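Local coordinates for putative MCP-type signal transduction protein (Campylobacter jejuni subsp. jejuni serotype O:2, PDB 4WY9), which probably acts as a chemotaxis receptor, Tlp1, whose periplasmic tandem-PAS domain is thought to recognise its ligands indirectly, at residues L208-N213 and A219-K224; L57-I62 and F104-A109; E33-N38 and F272-S277; A129-V134 and I154-E159; Q241-A246 and S265-N270. All blocks are in the same frame, centred on the assembly; numbering follows the deposited sequence. Where two conformers were deposited one is given.

Contact 1: residues L208-N213 and A219-K224; sequences LRVLLN and AIHPNK. With ACT (acetate ion), chain B.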
# COMPACT_ATOMS: atom_id res chain seq x y z
N LEU A 208 -1.05 21.07 -3.80
CA LEU A 208 -0.64 19.70 -4.12
C LEU A 208 -0.88 18.84 -2.91
O LEU A 208 -0.47 19.20 -1.81
CB LEU A 208 0.82 19.64 -4.55
CG LEU A 208 1.22 20.54 -5.72
CD1 LEU A 208 2.72 20.51 -5.91
CD2 LEU A 208 0.51 20.14 -7.00
N ARG A 209 -1.52 17.68 -3.11
CA ARG A 209 -1.75 16.69 -2.08
C ARG A 209 -1.07 15.40 -2.49
O ARG A 209 -1.38 14.86 -3.56
CB ARG A 209 -3.23 16.51 -1.82
CG ARG A 209 -3.90 17.75 -1.26
CD ARG A 209 -5.39 17.70 -1.25
NE ARG A 209 -5.95 17.95 -2.56
CZ ARG A 209 -7.24 17.80 -2.88
NH1 ARG A 209 -8.08 17.30 -2.00
NH2 ARG A 209 -7.65 18.09 -4.10
N VAL A 210 -0.13 14.93 -1.69
CA VAL A 210 0.81 13.90 -2.05
C VAL A 210 0.93 12.87 -0.95
O VAL A 210 1.02 13.21 0.23
CB VAL A 210 2.20 14.50 -2.36
CG1 VAL A 210 3.20 13.44 -2.75
CG2 VAL A 210 2.10 15.60 -3.43
N LEU A 211 0.92 11.58 -1.33
CA LEU A 211 1.25 10.48 -0.43
C LEU A 211 2.55 9.86 -0.92
O LEU A 211 2.63 9.49 -2.08
CB LEU A 211 0.15 9.44 -0.35
CG LEU A 211 0.42 8.21 0.49
CD1 LEU A 211 0.55 8.55 1.96
CD2 LEU A 211 -0.66 7.16 0.29
N LEU A 212 3.53 9.72 -0.05
CA LEU A 212 4.78 9.12 -0.45
C LEU A 212 5.37 8.33 0.69
O LEU A 212 5.01 8.54 1.86
CB LEU A 212 5.74 10.17 -0.99
CG LEU A 212 6.41 11.21 -0.16
CD1 LEU A 212 7.31 12.09 -1.00
CD2 LEU A 212 5.44 12.11 0.61
N ASN A 213 6.28 7.41 0.40
CA ASN A 213 6.93 6.72 1.52
C ASN A 213 8.13 7.56 2.00
O ASN A 213 8.48 8.57 1.37
CB ASN A 213 7.27 5.25 1.19
CG ASN A 213 8.38 5.06 0.20
OD1 ASN A 213 9.09 5.97 -0.17
ND2 ASN A 213 8.58 3.80 -0.18
N ALA A 219 3.19 7.62 -4.06
CA ALA A 219 2.03 6.78 -4.28
C ALA A 219 0.92 7.55 -4.97
O ALA A 219 0.18 7.00 -5.81
CB ALA A 219 1.54 6.27 -2.95
N ILE A 220 0.78 8.82 -4.61
CA ILE A 220 -0.25 9.70 -5.13
C ILE A 220 0.34 11.08 -5.32
O ILE A 220 0.97 11.61 -4.41
CB ILE A 220 -1.48 9.80 -4.21
CG1 ILE A 220 -2.14 8.43 -4.02
CG2 ILE A 220 -2.50 10.78 -4.74
CD1 ILE A 220 -3.12 8.37 -2.91
N HIS A 221 0.11 11.67 -6.51
CA HIS A 221 0.46 13.04 -6.82
C HIS A 221 -0.60 13.52 -7.80
O HIS A 221 -1.01 12.77 -8.67
CB HIS A 221 1.87 13.14 -7.38
CG HIS A 221 2.40 14.53 -7.54
ND1 HIS A 221 1.94 15.41 -8.50
CD2 HIS A 221 3.33 15.21 -6.85
CE1 HIS A 221 2.55 16.56 -8.37
NE2 HIS A 221 3.43 16.45 -7.38
N PRO A 222 -0.99 14.80 -7.73
CA PRO A 222 -1.94 15.32 -8.72
C PRO A 222 -1.49 15.09 -10.16
O PRO A 222 -2.31 14.89 -11.04
CB PRO A 222 -2.00 16.81 -8.37
CG PRO A 222 -1.69 16.88 -6.94
CD PRO A 222 -0.71 15.80 -6.67
N ASN A 223 -0.20 15.20 -10.39
CA ASN A 223 0.37 14.90 -11.70
C ASN A 223 0.60 13.41 -11.77
O ASN A 223 1.55 12.87 -11.20
CB ASN A 223 1.67 15.70 -11.88
CG ASN A 223 2.25 15.54 -13.29
OD1 ASN A 223 1.89 14.62 -14.01
ND2 ASN A 223 3.12 16.42 -13.66
N LYS A 224 -0.26 12.71 -12.52
CA LYS A 224 -0.20 11.26 -12.57
C LYS A 224 1.14 10.79 -13.08
O LYS A 224 1.56 9.67 -12.75
CB LYS A 224 -1.32 10.75 -13.49
CG LYS A 224 -2.29 9.78 -12.86
CD LYS A 224 -1.59 8.57 -12.30
CE LYS A 224 -2.59 7.48 -11.87
NZ LYS A 224 -3.44 7.01 -13.00
C ACT B . 5.82 18.53 -5.61
O ACT B . 5.41 18.33 -6.79
OXT ACT B . 6.80 19.30 -5.45
CH3 ACT B . 5.18 17.84 -4.45
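Leu208 lays CD2 against Pro222 CG at 3.9 Å, the two side chains crossing at about a right angle, while its other methyl, CD1, turns to a bound acetate ion. Arg209 takes part through its backbone: Arg209 O lies 3.3 Å from Pro222 CD, and its guanidinium is engaged by Asp198 O and Tyr23 OH. At Val210 the two methyls divide the work. CG1, anti to the backbone N (chi1 -180°), comes within 3.3 Å of Ile220 O, and CG2 meets His221 CD2 at 3.7 Å as well as the acetate methyl. Leu211 supplies the strand pairing. Leu211 N donates to Ile220 O (3.1 Å); Leu211 O accepts from Ala219 N (2.8 Å) and from Ile220 N (3.2 Å), the latter on a lone pair in the carbonyl plane. Two consecutive residues facing one is a classic beta bulge, here in the hairpin at the edge of the five-stranded PAS sheet. Both nitrogens of the His221 ring are engaged: ND1 accepts from Asn223 N in the ring plane, and NE2 donates to acetate O at 2.8 Å along a nearly straight path (169°). This pattern fixes the ring's rotation and is consistent with a proton on NE2. With Ser260 OG and Tyr257 OH also bonded to it, the acetate, probably from the crystallisation liquor, marks a spot able to hold a carboxylate.

Contact 2: residues L57-I62 and F104-A109; sequences LDIDNI and FVMLYA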
# COMPACT_ATOMS: atom_id res chain seq x y z
N LEU A 57 -4.37 -31.91 3.50
CA LEU A 57 -4.70 -30.52 3.19
C LEU A 57 -5.91 -30.46 2.27
O LEU A 57 -6.01 -31.19 1.27
CB LEU A 57 -3.53 -29.80 2.56
CG LEU A 57 -2.41 -29.39 3.50
CD1 LEU A 57 -1.22 -28.85 2.72
CD2 LEU A 57 -2.84 -28.37 4.56
N ASP A 58 -6.82 -29.54 2.60
CA ASP A 58 -8.17 -29.45 2.05
C ASP A 58 -8.35 -28.12 1.36
O ASP A 58 -8.44 -27.08 2.01
CB ASP A 58 -9.16 -29.67 3.18
CG ASP A 58 -10.62 -29.66 2.77
OD1 ASP A 58 -11.04 -28.81 1.94
OD2 ASP A 58 -11.40 -30.47 3.33
N ILE A 59 -8.41 -28.15 0.01
CA ILE A 59 -8.46 -26.93 -0.77
C ILE A 59 -9.68 -26.05 -0.46
O ILE A 59 -9.58 -24.83 -0.41
CB ILE A 59 -8.40 -27.24 -2.29
CG1 ILE A 59 -8.28 -25.96 -3.11
CG2 ILE A 59 -9.56 -28.09 -2.74
CD1 ILE A 59 -7.09 -25.10 -2.75
N ASP A 60 -10.84 -26.67 -0.25
CA ASP A 60 -12.04 -25.93 0.07
C ASP A 60 -11.95 -25.28 1.45
O ASP A 60 -12.43 -24.16 1.63
CB ASP A 60 -13.27 -26.83 -0.01
CG ASP A 60 -13.82 -26.96 -1.40
OD1 ASP A 60 -13.12 -26.55 -2.36
OD2 ASP A 60 -14.92 -27.54 -1.55
N ASN A 61 -11.32 -25.93 2.41
CA ASN A 61 -11.13 -25.30 3.72
C ASN A 61 -10.32 -24.04 3.57
O ASN A 61 -10.62 -23.01 4.17
CB ASN A 61 -10.49 -26.24 4.70
CG ASN A 61 -11.46 -27.25 5.30
OD1 ASN A 61 -12.67 -27.19 5.04
ND2 ASN A 61 -10.95 -28.17 6.07
N ILE A 62 -9.26 -24.10 2.76
CA ILE A 62 -8.43 -22.93 2.51
C ILE A 62 -9.24 -21.84 1.80
O ILE A 62 -9.17 -20.67 2.15
CB ILE A 62 -7.18 -23.31 1.71
CG1 ILE A 62 -6.28 -24.22 2.53
CG2 ILE A 62 -6.43 -22.08 1.24
CD1 ILE A 62 -5.12 -24.83 1.78
N PHE A 104 1.65 -21.90 -7.83
CA PHE A 104 0.31 -21.97 -7.28
C PHE A 104 -0.04 -20.69 -6.54
O PHE A 104 0.52 -20.39 -5.48
CB PHE A 104 0.14 -23.17 -6.35
CG PHE A 104 -1.26 -23.31 -5.83
CD1 PHE A 104 -2.24 -23.94 -6.59
CD2 PHE A 104 -1.62 -22.77 -4.60
CE1 PHE A 104 -3.52 -24.03 -6.15
CE2 PHE A 104 -2.91 -22.88 -4.14
CZ PHE A 104 -3.86 -23.51 -4.92
N VAL A 105 -0.97 -19.92 -7.10
CA VAL A 105 -1.41 -18.66 -6.53
C VAL A 105 -2.93 -18.59 -6.62
O VAL A 105 -3.50 -18.66 -7.72
CB VAL A 105 -0.76 -17.43 -7.21
CG1 VAL A 105 -1.35 -16.16 -6.61
CG2 VAL A 105 0.74 -17.46 -7.12
N MET A 106 -3.60 -18.49 -5.48
CA MET A 106 -5.02 -18.22 -5.43
C MET A 106 -5.20 -16.72 -5.33
O MET A 106 -4.89 -16.14 -4.28
CB MET A 106 -5.66 -18.90 -4.24
CG MET A 106 -5.42 -20.42 -4.23
SD MET A 106 -5.88 -21.24 -2.66
CE MET A 106 -7.62 -21.32 -2.84
N LEU A 107 -5.66 -16.09 -6.41
CA LEU A 107 -5.79 -14.65 -6.49
C LEU A 107 -7.25 -14.28 -6.59
O LEU A 107 -7.96 -14.80 -7.47
CB LEU A 107 -5.02 -14.12 -7.71
CG LEU A 107 -5.06 -12.61 -7.99
CD1 LEU A 107 -4.45 -11.80 -6.84
CD2 LEU A 107 -4.36 -12.30 -9.30
N TYR A 108 -7.70 -13.35 -5.73
CA TYR A 108 -9.08 -12.92 -5.68
C TYR A 108 -9.22 -11.42 -5.90
O TYR A 108 -8.41 -10.65 -5.38
CB TYR A 108 -9.70 -13.33 -4.34
CG TYR A 108 -9.81 -14.82 -4.19
CD1 TYR A 108 -8.76 -15.58 -3.71
CD2 TYR A 108 -10.98 -15.50 -4.54
CE1 TYR A 108 -8.87 -16.94 -3.60
CE2 TYR A 108 -11.08 -16.85 -4.45
CZ TYR A 108 -10.01 -17.58 -3.96
OH TYR A 108 -10.08 -18.95 -3.85
N ALA A 109 -10.24 -11.02 -6.65
CA ALA A 109 -10.64 -9.65 -6.84
C ALA A 109 -12.08 -9.47 -6.37
O ALA A 109 -12.79 -10.44 -6.11
CB ALA A 109 -10.53 -9.25 -8.31
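Met106 makes most of the apolar contact, using the sulfur and the methyl at its tip. Its SD lies 4.0 Å from Ile62 CG2, the two side chains meeting at about a right angle. A bend at its last torsion (chi3 78°) brings CE round to the first turn of helix 59-70, where it stands 3.8 Å from Ile59 CD1. The same Ile59 CD1 also comes within 4.2 Å of Phe104 CZ, approaching the ring obliquely. Ile59 was modelled in two conformers, and both distances refer to one. Further apolar cover comes from Phe90 and Phe97, whose rings meet that of Phe104, and from Met48 and Phe49 of helix 8-51, which touch Ile62.

The polar interactions lie on the helix side and shape its start. Asp58 is the N-cap residue: its OD1 accepts from Asn61 N at 2.9 Å with an N-H...O angle of 158°, and the donor stands well above the carboxylate plane. Tyr89 OH bonds to Leu57 O and Ile59 N, tying the helix start to helix 88-93.

The apolar contacts seat this capped helix start on one face of the antiparallel sheet through alternate strand residues, Phe104 and Met106, a helix-on-sheet layer of the PAS-like sensor module.

Contact 3: residues E33-N38 and F272-S277; sequences EMIALN and FKVQDS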
# COMPACT_ATOMS: atom_id res chain seq x y z
N GLU A 33 -6.49 -1.46 9.06
CA GLU A 33 -7.58 -2.40 8.82
C GLU A 33 -7.11 -3.53 7.93
O GLU A 33 -7.41 -4.70 8.22
CB GLU A 33 -8.78 -1.69 8.22
CG GLU A 33 -9.49 -0.80 9.19
CD GLU A 33 -10.70 -0.12 8.58
OE1 GLU A 33 -11.30 -0.69 7.66
OE2 GLU A 33 -11.07 0.98 9.04
N MET A 34 -6.41 -3.22 6.85
CA MET A 34 -5.91 -4.27 5.96
C MET A 34 -4.99 -5.20 6.68
O MET A 34 -5.12 -6.44 6.56
CB MET A 34 -5.18 -3.66 4.80
CG MET A 34 -6.04 -2.92 3.87
SD MET A 34 -5.06 -2.25 2.53
CE MET A 34 -4.32 -3.76 1.91
N ILE A 35 -4.07 -4.65 7.45
CA ILE A 35 -3.09 -5.45 8.16
C ILE A 35 -3.74 -6.36 9.20
O ILE A 35 -3.35 -7.52 9.36
CB ILE A 35 -2.03 -4.55 8.80
CG1 ILE A 35 -1.17 -3.93 7.70
CG2 ILE A 35 -1.17 -5.29 9.77
CD1 ILE A 35 -0.40 -2.74 8.11
N ALA A 36 -4.75 -5.86 9.90
CA ALA A 36 -5.44 -6.69 10.88
C ALA A 36 -6.10 -7.89 10.21
O ALA A 36 -6.10 -9.00 10.75
CB ALA A 36 -6.44 -5.88 11.66
N LEU A 37 -6.68 -7.68 9.02
CA LEU A 37 -7.29 -8.80 8.32
C LEU A 37 -6.20 -9.79 7.89
O LEU A 37 -6.36 -11.00 7.98
CB LEU A 37 -8.13 -8.34 7.13
CG LEU A 37 -9.39 -7.56 7.42
CD1 LEU A 37 -10.14 -7.36 6.12
CD2 LEU A 37 -10.23 -8.28 8.42
N ASN A 38 -5.10 -9.28 7.34
CA ASN A 38 -4.04 -10.17 6.87
C ASN A 38 -3.51 -10.99 8.01
O ASN A 38 -3.21 -12.17 7.84
CB ASN A 38 -2.93 -9.34 6.24
CG ASN A 38 -2.13 -10.05 5.19
OD1 ASN A 38 -2.34 -11.16 4.85
ND2 ASN A 38 -1.16 -9.34 4.72
N PHE A 272 3.94 9.10 9.31
CA PHE A 272 3.38 8.03 10.09
C PHE A 272 4.02 6.68 9.75
O PHE A 272 4.51 6.49 8.65
CB PHE A 272 1.86 7.95 9.96
CG PHE A 272 1.37 7.74 8.54
CD1 PHE A 272 1.21 8.81 7.65
CD2 PHE A 272 1.01 6.48 8.09
CE1 PHE A 272 0.76 8.60 6.37
CE2 PHE A 272 0.52 6.28 6.80
CZ PHE A 272 0.37 7.37 5.95
N LYS A 273 4.00 5.78 10.71
CA LYS A 273 4.55 4.47 10.53
C LYS A 273 3.44 3.47 10.38
O LYS A 273 2.39 3.60 11.00
CB LYS A 273 5.46 4.06 11.69
CG LYS A 273 6.77 4.85 11.78
CD LYS A 273 7.48 4.51 13.06
CE LYS A 273 8.12 5.76 13.68
NZ LYS A 273 8.63 5.55 15.05
N VAL A 274 3.69 2.47 9.56
CA VAL A 274 2.80 1.36 9.37
C VAL A 274 3.66 0.12 9.47
O VAL A 274 4.39 -0.21 8.53
CB VAL A 274 2.07 1.42 8.01
CG1 VAL A 274 1.23 0.20 7.82
CG2 VAL A 274 1.22 2.69 7.90
N GLN A 275 3.57 -0.58 10.61
CA GLN A 275 4.46 -1.71 10.90
C GLN A 275 5.90 -1.23 10.71
O GLN A 275 6.33 -0.27 11.35
CB GLN A 275 4.08 -2.93 10.05
CG GLN A 275 2.72 -3.47 10.34
CD GLN A 275 2.66 -4.23 11.65
OE1 GLN A 275 3.63 -4.89 12.07
NE2 GLN A 275 1.51 -4.18 12.30
N ASP A 276 6.64 -1.85 9.81
CA ASP A 276 8.06 -1.48 9.60
C ASP A 276 8.22 -0.50 8.43
O ASP A 276 9.34 -0.17 8.03
CB ASP A 276 8.91 -2.72 9.36
CG ASP A 276 8.92 -3.65 10.54
OD1 ASP A 276 9.16 -3.12 11.67
OD2 ASP A 276 8.65 -4.86 10.37
N SER A 277 7.10 -0.04 7.85
CA SER A 277 7.16 0.92 6.75
C SER A 277 6.87 2.32 7.26
O SER A 277 6.29 2.50 8.33
CB SER A 277 6.20 0.54 5.61
OG SER A 277 4.85 0.72 5.96
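Val274 O is gripped twice by Ser277: Ser277 OG donates to it at 2.8 Å, in the carbonyl plane on a lone pair (C=O...O angle 136°), and Ser277 N binds it at the same length. Val274 N closes the pair by donating to Ser277 O at 2.9 Å. These bonds hold a type II' turn, with Gln275 at positive phi (52°), and Ser277 OG has a further partner in Trp279 NE1. The turn links strands 264-274 and 277-286 in the PAS sheet of the second half of the chain, and through Val274 and Gln275 it meets the long N-terminal helix 8-51. There Ile35 does the touching. Its CD1 lies only 3.4 Å from Val274 CG1, tighter than usual for two methyls, with the side chains meeting obliquely. Gln275 runs past Ile35 in the opposite direction: its CG is 3.9 Å from Ile35 CD1, and a bend at chi2 (-75°) swings the amide round so that NE2 comes within 3.8 Å of Ile35 CG2. Ile150 of strand 149-150, which belongs to the other sheet of the chain, touches Ile35, Val274, Gln275 and Ser277. One turn further along helix 8-51, Asn38 packs on Ile183 and Met185 of that same sheet.

Contact 4: residues A129-V134 and I154-E159; sequences ANLQVV and IKMNLE
Leu131 crosses both Ile154 and Met156 at about a right angle, and a single methyl, Leu131 CD2, serves the two. It meets Ile154 CD1 at 3.6 Å and Met156 CE at 4.1 Å, so methyl ends do all the touching and the backbones stay well apart, 9.5 Å between Leu131 CA and Ile154 CA. Ile154 gets there with CG1 set between the backbone N and the carbonyl carbon (chi1 64°), its chain then extended to CD1. Met156 instead starts with CG beside the backbone N and bends at its last torsion (chi3 75°), which turns CE to the leucine. Leu131 is the N-cap residue of helix 132-140, and its side chain reaches the strand from the junction with the preceding helix 126-129. In the PAS-like order of this first sensor module, those helices lie between strands 119-122 and 149-150 and fold back over the sheet that 154-156 enters. Strand 154-156 pairs with 163-173 through backbone bonds of Ile154 with Ala165 and Met156 with Phe163. Asn167 of that neighbour touches all three side chains, and Tyr80 of strand 78-83 also packs on Leu131. Ile128 lies against Met156, while Glu127 OE1 accepts from Asn157 N, the residue after Met156.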
# COMPACT_ATOMS: atom_id res chain seq x y z
N ALA A 129 3.94 -13.82 -7.50
CA ALA A 129 5.04 -14.59 -6.97
C ALA A 129 6.34 -13.82 -6.94
O ALA A 129 7.19 -14.04 -6.10
CB ALA A 129 5.20 -15.90 -7.72
N ASN A 130 6.49 -12.89 -7.88
CA ASN A 130 7.71 -12.11 -8.01
C ASN A 130 7.71 -10.77 -7.29
O ASN A 130 8.68 -10.02 -7.36
CB ASN A 130 8.03 -11.93 -9.50
CG ASN A 130 8.43 -13.22 -10.20
OD1 ASN A 130 8.98 -14.13 -9.58
ND2 ASN A 130 8.11 -13.35 -11.47
N LEU A 131 6.64 -10.49 -6.52
CA LEU A 131 6.62 -9.27 -5.73
C LEU A 131 7.80 -9.22 -4.78
O LEU A 131 8.20 -10.25 -4.21
CB LEU A 131 5.35 -9.19 -4.92
CG LEU A 131 4.03 -8.90 -5.63
CD1 LEU A 131 2.88 -9.10 -4.66
CD2 LEU A 131 4.01 -7.51 -6.21
N GLN A 132 8.35 -8.03 -4.57
CA GLN A 132 9.44 -7.87 -3.61
C GLN A 132 9.08 -8.38 -2.20
O GLN A 132 9.88 -9.01 -1.56
CB GLN A 132 9.93 -6.44 -3.55
CG GLN A 132 11.22 -6.26 -2.80
CD GLN A 132 12.39 -6.97 -3.50
OE1 GLN A 132 12.62 -6.77 -4.68
NE2 GLN A 132 13.09 -7.79 -2.79
N VAL A 133 7.87 -8.09 -1.73
CA VAL A 133 7.50 -8.55 -0.39
C VAL A 133 7.50 -10.07 -0.32
O VAL A 133 7.88 -10.64 0.71
CB VAL A 133 6.14 -7.98 0.12
CG1 VAL A 133 6.23 -6.49 0.44
CG2 VAL A 133 4.98 -8.27 -0.81
N VAL A 134 7.07 -10.73 -1.40
CA VAL A 134 7.05 -12.18 -1.44
C VAL A 134 8.46 -12.73 -1.42
O VAL A 134 8.78 -13.67 -0.68
CB VAL A 134 6.28 -12.72 -2.66
CG1 VAL A 134 6.49 -14.19 -2.83
CG2 VAL A 134 4.80 -12.34 -2.55
N ILE A 154 4.23 0.50 -6.45
CA ILE A 154 4.66 -0.17 -7.67
C ILE A 154 3.55 -0.17 -8.68
O ILE A 154 2.38 0.00 -8.32
CB ILE A 154 5.12 -1.63 -7.43
CG1 ILE A 154 4.00 -2.51 -6.95
CG2 ILE A 154 6.35 -1.71 -6.51
CD1 ILE A 154 4.31 -3.99 -6.91
N LYS A 155 3.90 -0.38 -9.95
CA LYS A 155 2.93 -0.64 -10.99
C LYS A 155 2.54 -2.11 -10.96
O LYS A 155 3.41 -3.00 -10.78
CB LYS A 155 3.50 -0.28 -12.35
CG LYS A 155 2.62 -0.62 -13.54
CD LYS A 155 3.42 -0.73 -14.87
CE LYS A 155 4.28 0.45 -15.19
NZ LYS A 155 5.14 0.18 -16.39
N MET A 156 1.25 -2.40 -11.09
CA MET A 156 0.79 -3.78 -11.24
C MET A 156 -0.22 -3.84 -12.37
O MET A 156 -0.81 -2.84 -12.78
CB MET A 156 0.17 -4.31 -9.97
CG MET A 156 1.11 -4.43 -8.82
SD MET A 156 0.35 -5.12 -7.34
CE MET A 156 0.24 -6.84 -7.76
N ASN A 157 -0.44 -5.04 -12.88
CA ASN A 157 -1.43 -5.29 -13.91
C ASN A 157 -1.92 -6.70 -13.73
O ASN A 157 -1.24 -7.66 -14.14
CB ASN A 157 -0.88 -5.04 -15.32
CG ASN A 157 -1.96 -5.11 -16.37
OD1 ASN A 157 -2.90 -5.92 -16.27
ND2 ASN A 157 -1.89 -4.23 -17.34
N LEU A 158 -3.10 -6.86 -13.15
CA LEU A 158 -3.63 -8.20 -12.84
C LEU A 158 -4.84 -8.58 -13.66
O LEU A 158 -5.12 -9.77 -13.82
CB LEU A 158 -3.97 -8.28 -11.37
CG LEU A 158 -2.80 -8.09 -10.41
CD1 LEU A 158 -3.31 -8.05 -9.00
CD2 LEU A 158 -1.77 -9.18 -10.58
N GLU A 159 -5.55 -7.59 -14.22
CA GLU A 159 -6.77 -7.86 -14.98
C GLU A 159 -6.79 -7.20 -16.35
O GLU A 159 -7.79 -7.28 -17.04
CB GLU A 159 -7.99 -7.42 -14.19
CG GLU A 159 -8.17 -8.13 -12.86
CD GLU A 159 -9.36 -7.59 -12.10
OE1 GLU A 159 -9.32 -6.42 -11.69
OE2 GLU A 159 -10.34 -8.37 -11.94

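Contact 5: residues Q241-A246 and S265-N270; sequences QETYKA and SYAAIN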
# COMPACT_ATOMS: atom_id res chain seq x y z
N GLN A 241 14.79 20.90 -0.02
CA GLN A 241 15.54 19.93 0.74
C GLN A 241 15.17 19.85 2.21
O GLN A 241 15.25 18.78 2.82
CB GLN A 241 17.04 20.23 0.60
CG GLN A 241 17.54 20.11 -0.82
CD GLN A 241 17.33 18.75 -1.43
OE1 GLN A 241 17.47 17.73 -0.76
NE2 GLN A 241 16.97 18.73 -2.69
N GLU A 242 14.76 20.96 2.82
CA GLU A 242 14.36 20.94 4.22
C GLU A 242 13.16 20.01 4.40
O GLU A 242 13.08 19.25 5.39
CB GLU A 242 14.01 22.33 4.72
CG GLU A 242 13.78 22.36 6.21
CD GLU A 242 13.48 23.75 6.74
OE1 GLU A 242 13.32 24.68 5.90
OE2 GLU A 242 13.38 23.89 7.98
N THR A 243 12.22 20.09 3.49
CA THR A 243 11.03 19.24 3.53
C THR A 243 11.42 17.78 3.37
O THR A 243 10.89 16.90 4.08
CB THR A 243 10.02 19.68 2.46
OG1 THR A 243 9.63 21.04 2.73
CG2 THR A 243 8.83 18.80 2.42
N TYR A 244 12.34 17.50 2.44
CA TYR A 244 12.77 16.12 2.23
C TYR A 244 13.44 15.53 3.46
O TYR A 244 13.32 14.32 3.72
CB TYR A 244 13.73 16.02 1.03
CG TYR A 244 13.16 16.47 -0.26
CD1 TYR A 244 11.79 16.54 -0.47
CD2 TYR A 244 13.99 16.84 -1.32
CE1 TYR A 244 11.27 16.94 -1.65
CE2 TYR A 244 13.49 17.24 -2.51
CZ TYR A 244 12.12 17.31 -2.68
OH TYR A 244 11.59 17.73 -3.86
N LYS A 245 14.18 16.35 4.19
CA LYS A 245 14.82 15.88 5.41
C LYS A 245 13.77 15.43 6.43
O LYS A 245 13.93 14.39 7.07
CB LYS A 245 15.72 16.96 6.02
CG LYS A 245 17.15 16.88 5.61
CD LYS A 245 18.10 17.18 6.75
CE LYS A 245 17.93 18.60 7.25
NZ LYS A 245 19.06 18.98 8.16
N ALA A 246 12.69 16.20 6.57
CA ALA A 246 11.62 15.82 7.47
C ALA A 246 10.98 14.50 7.09
O ALA A 246 10.70 13.65 7.94
CB ALA A 246 10.54 16.93 7.53
N SER A 265 6.08 27.82 -2.07
CA SER A 265 4.94 27.35 -1.32
C SER A 265 5.20 27.25 0.17
O SER A 265 6.36 27.24 0.62
CB SER A 265 4.50 25.96 -1.83
OG SER A 265 4.31 25.95 -3.25
N TYR A 266 4.11 27.13 0.94
CA TYR A 266 4.16 26.53 2.26
C TYR A 266 3.85 25.05 2.08
O TYR A 266 2.99 24.68 1.28
CB TYR A 266 3.15 27.18 3.21
CG TYR A 266 3.41 28.65 3.43
CD1 TYR A 266 4.51 29.07 4.13
CD2 TYR A 266 2.52 29.61 2.95
CE1 TYR A 266 4.77 30.43 4.33
CE2 TYR A 266 2.77 30.94 3.14
CZ TYR A 266 3.88 31.36 3.84
OH TYR A 266 4.11 32.70 4.02
N ALA A 267 4.53 24.19 2.83
CA ALA A 267 4.30 22.74 2.75
C ALA A 267 4.24 22.16 4.13
O ALA A 267 5.14 22.41 4.94
CB ALA A 267 5.38 22.05 1.95
N ALA A 268 3.24 21.33 4.39
CA ALA A 268 3.19 20.58 5.61
C ALA A 268 3.45 19.11 5.36
O ALA A 268 3.03 18.56 4.32
CB ALA A 268 1.87 20.74 6.31
N ILE A 269 4.11 18.47 6.31
CA ILE A 269 4.37 17.04 6.31
C ILE A 269 3.76 16.45 7.55
O ILE A 269 3.96 16.97 8.65
CB ILE A 269 5.89 16.70 6.29
CG1 ILE A 269 6.54 17.27 5.04
CG2 ILE A 269 6.18 15.22 6.43
CD1 ILE A 269 6.06 16.67 3.84
N ASN A 270 3.05 15.33 7.40
CA ASN A 270 2.68 14.52 8.54
C ASN A 270 3.15 13.10 8.25
O ASN A 270 2.70 12.47 7.27
CB ASN A 270 1.18 14.57 8.83
CG ASN A 270 0.83 13.89 10.11
OD1 ASN A 270 0.90 12.67 10.22
ND2 ASN A 270 0.50 14.67 11.13
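Thr243 CG2 is the main point of touch, set 3.8 Å from both Ile269 CD1 and Ile269 CG1, with the two side chains oblique to each other. The methyl lies anti to the backbone N, and the same rotation (chi1 -61°) places the hydroxyl beside that N; Thr243 OG1 in turn sits 4.4 Å from Ala267 CB. A folded second torsion in Ile269 (chi2 -65°) is what lets both CG1 and CD1 face the threonine. Ala246, one helical turn on, also points at the strand and loses some surface to it, though its side chain stays 4.7 Å from the nearest strand atom. This is a helix laid over the antiparallel five-stranded sheet of the second PAS module: Ala267 and Ile269 face helix 241-249, whereas Tyr266 and Ala268 touch Leu16 of helix 8-51 on the other side. In the next shell, Phe255 and Tyr257 of strand 253-258 touch Thr243, and Ala280 and Leu282 of strand 277-286 touch Ile269. Backbone bonds of Ala267 with Phe255 and of Ala268 with Val283 hold the strand between those two neighbours. The helix is held in its own right, Lys245 N donating to Gln241 O at 3.0 Å, while Tyr244 OH bonds to Asn235 O.

How the contacts relate
Along the chain, contacts 2, 4, 1 and 5 follow in series, while contact 3 spans them all, joining helix 8-51 to a turn near the chain's end. Contacts 2 and 4, with centres 18 Å apart, share the seven-stranded sheet and touch through Leu107 and Leu158. Contacts 1 and 5, with centres 14 Å apart, belong to the five-stranded sheet, which contact 3 also reaches: strand 264-274 serves contacts 3 and 5, and Phe272 touches Leu211. Contacts 2 and 5 lie on opposite sides of the chain's centre, with centres 44 Å apart. Two PAS modules are thus ranged along one long helix, and contact 3 sits near their junction.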